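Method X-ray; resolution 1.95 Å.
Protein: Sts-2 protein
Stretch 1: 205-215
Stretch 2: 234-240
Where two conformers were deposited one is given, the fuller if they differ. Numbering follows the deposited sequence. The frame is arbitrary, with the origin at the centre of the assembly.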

# COMPACT_ATOMS: atom_id res chain seq x y z
N ALA A 205 1.57 -22.78 1.33
CA ALA A 205 2.99 -23.11 1.29
C ALA A 205 3.74 -22.79 2.59
O ALA A 205 4.78 -23.39 2.85
CB ALA A 205 3.67 -22.42 0.09
N LEU A 206 3.25 -21.82 3.38
CA LEU A 206 3.93 -21.50 4.63
C LEU A 206 3.95 -22.71 5.57
O LEU A 206 4.85 -22.83 6.39
CB LEU A 206 3.36 -20.26 5.34
CG LEU A 206 3.94 -18.90 4.89
CD1 LEU A 206 3.32 -18.47 3.59
CD2 LEU A 206 3.73 -17.83 5.94
N ASP A 207 2.98 -23.60 5.39
CA ASP A 207 2.94 -24.88 6.11
C ASP A 207 3.59 -26.02 5.29
O ASP A 207 4.52 -26.71 5.76
CB ASP A 207 1.50 -25.25 6.51
CG ASP A 207 1.45 -26.43 7.49
OD1 ASP A 207 2.01 -26.30 8.60
OD2 ASP A 207 0.82 -27.47 7.19
N SER A 208 3.10 -26.22 4.08
CA SER A 208 3.51 -27.38 3.29
C SER A 208 4.95 -27.35 2.78
O SER A 208 5.50 -28.40 2.47
CB SER A 208 2.56 -27.58 2.11
OG SER A 208 2.77 -26.56 1.16
N CYS A 209 5.56 -26.17 2.67
CA CYS A 209 6.95 -26.05 2.22
C CYS A 209 7.96 -25.97 3.37
O CYS A 209 9.18 -25.95 3.15
CB CYS A 209 7.12 -24.92 1.20
SG CYS A 209 6.21 -25.22 -0.36
N THR A 210 7.47 -25.92 4.61
CA THR A 210 8.35 -25.81 5.78
C THR A 210 8.35 -27.07 6.61
O THR A 210 9.41 -27.51 7.04
CB THR A 210 8.05 -24.57 6.67
OG1 THR A 210 6.71 -24.64 7.18
CG2 THR A 210 8.20 -23.27 5.86
N ARG A 211 7.18 -27.67 6.82
CA ARG A 211 7.08 -28.94 7.57
C ARG A 211 8.08 -30.03 7.10
O ARG A 211 8.75 -30.63 7.94
CB ARG A 211 5.65 -29.46 7.62
CG ARG A 211 4.77 -28.61 8.53
CD ARG A 211 3.41 -29.20 8.74
NE ARG A 211 3.42 -30.30 9.70
CZ ARG A 211 3.37 -30.17 11.02
NH1 ARG A 211 3.32 -28.97 11.60
NH2 ARG A 211 3.35 -31.25 11.78
N PRO A 212 8.19 -30.26 5.76
CA PRO A 212 9.18 -31.24 5.26
C PRO A 212 10.62 -30.90 5.63
O PRO A 212 11.40 -31.81 5.92
CB PRO A 212 9.00 -31.20 3.74
CG PRO A 212 7.64 -30.66 3.52
CD PRO A 212 7.43 -29.67 4.64
N LEU A 213 10.97 -29.60 5.65
CA LEU A 213 12.33 -29.18 6.04
C LEU A 213 12.57 -29.46 7.50
O LEU A 213 13.67 -29.85 7.89
CB LEU A 213 12.53 -27.67 5.81
CG LEU A 213 12.38 -27.09 4.40
CD1 LEU A 213 12.78 -25.60 4.41
CD2 LEU A 213 13.19 -27.86 3.39
N LEU A 214 11.55 -29.23 8.30
CA LEU A 214 11.63 -29.39 9.75
C LEU A 214 11.53 -30.86 10.17
O LEU A 214 11.70 -31.19 11.33
CB LEU A 214 10.55 -28.55 10.45
CG LEU A 214 10.51 -27.05 10.09
CD1 LEU A 214 9.20 -26.40 10.58
CD2 LEU A 214 11.72 -26.30 10.60
N GLY A 215 11.26 -31.73 9.21
CA GLY A 215 11.14 -33.17 9.47
C GLY A 215 9.87 -33.52 10.20
O GLY A 215 9.84 -34.49 10.94
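Stretch 2 234-240: LGMCFCE

How does stretch 2 run past stretch 1? After a loop at Leu 234 and Gly 235 it becomes an extended strand from Met 236 to Glu 240, and it travels in the same general sense as stretch 1. The CA atoms of Leu 206 and Cys 237 are 5.8 Å apart, and those of Thr 210 and Cys 239 are 7.2 Å apart, so two steps along the strand answer four along the helix and the turn that follows it. Strand alternation turns Cys 237 and Cys 239 toward stretch 1, while Met 236, Phe 238 and Glu 240 point away.

What does Cys 239, which has the most covered surface, rest against? Its chi1 is m, and its sulfur meets two residues: SG lies 3.9 Å from CB of Thr 210 and also 3.9 Å from CD2 of Leu 214. Leu 213 adds a looser apolar contact, its CD1 4.3 Å from CB of Cys 239. The CA-to-CB bond of Leu 214 points sideways to the strand, but the end of its side chain comes nearer.

How does Leu 206, covered almost as much, meet the start of the strand? It packs largely on backbone: CD2 of Leu 206 is 3.5 Å from C of Met 236, 3.6 Å from N of Cys 237 and 3.8 Å from O of Gly 235. Side chains also touch, with CG of Leu 206 3.9 Å from CB of Cys 237.

What holds the middle together without a hydrogen bond between the stretches? Thr 210 directs its hydroxyl back into its own stretch, OG1 donating to O of Leu 206 at 2.7 Å. Its methyl makes the closer approach to the strand, with CG2 3.5 Å from SG of Cys 237, although OG1 of Thr 210 is also 3.9 Å from that SG. The contact therefore rests on van der Waals packing.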

# COMPACT_ATOMS: atom_id res chain seq x y z
N LEU A 234 1.94 -10.97 1.96
CA LEU A 234 3.35 -10.93 2.32
C LEU A 234 3.68 -11.60 3.68
O LEU A 234 4.73 -11.36 4.23
CB LEU A 234 3.91 -9.48 2.25
CG LEU A 234 4.34 -9.00 0.85
CD1 LEU A 234 5.54 -9.80 0.37
CD2 LEU A 234 3.22 -9.16 -0.15
N GLY A 235 2.77 -12.43 4.20
CA GLY A 235 3.05 -13.17 5.45
C GLY A 235 4.25 -14.08 5.21
O GLY A 235 4.42 -14.57 4.10
N MET A 236 5.10 -14.27 6.22
CA MET A 236 6.33 -15.06 6.04
C MET A 236 6.57 -16.13 7.11
O MET A 236 6.20 -15.93 8.27
CB MET A 236 7.54 -14.12 6.00
CG MET A 236 7.50 -13.09 4.91
SD MET A 236 8.91 -11.99 5.03
CE MET A 236 8.63 -10.92 3.62
N CYS A 237 7.21 -17.23 6.70
CA CYS A 237 7.70 -18.31 7.58
C CYS A 237 9.16 -18.48 7.21
O CYS A 237 9.46 -18.64 6.03
CB CYS A 237 6.98 -19.64 7.25
SG CYS A 237 7.40 -20.98 8.35
N PHE A 238 10.06 -18.49 8.19
CA PHE A 238 11.51 -18.55 7.94
C PHE A 238 12.13 -19.80 8.60
O PHE A 238 11.92 -20.04 9.81
CB PHE A 238 12.16 -17.27 8.48
CG PHE A 238 13.61 -17.10 8.10
CD1 PHE A 238 14.04 -17.30 6.80
CD2 PHE A 238 14.54 -16.67 9.05
CE1 PHE A 238 15.38 -17.13 6.43
CE2 PHE A 238 15.88 -16.47 8.71
CZ PHE A 238 16.30 -16.71 7.39
N CYS A 239 12.88 -20.58 7.83
CA CYS A 239 13.63 -21.73 8.40
C CYS A 239 15.11 -21.56 8.14
O CYS A 239 15.47 -21.13 7.05
CB CYS A 239 13.17 -23.04 7.79
SG CYS A 239 11.44 -23.37 8.10
N GLU A 240 15.95 -21.88 9.14
CA GLU A 240 17.40 -21.89 8.94
C GLU A 240 18.00 -23.27 9.17
O GLU A 240 17.55 -24.00 10.05
CB GLU A 240 18.09 -20.91 9.87
CG GLU A 240 17.89 -19.46 9.50
CD GLU A 240 18.72 -18.54 10.35
OE1 GLU A 240 18.91 -18.85 11.53
OE2 GLU A 240 19.18 -17.50 9.83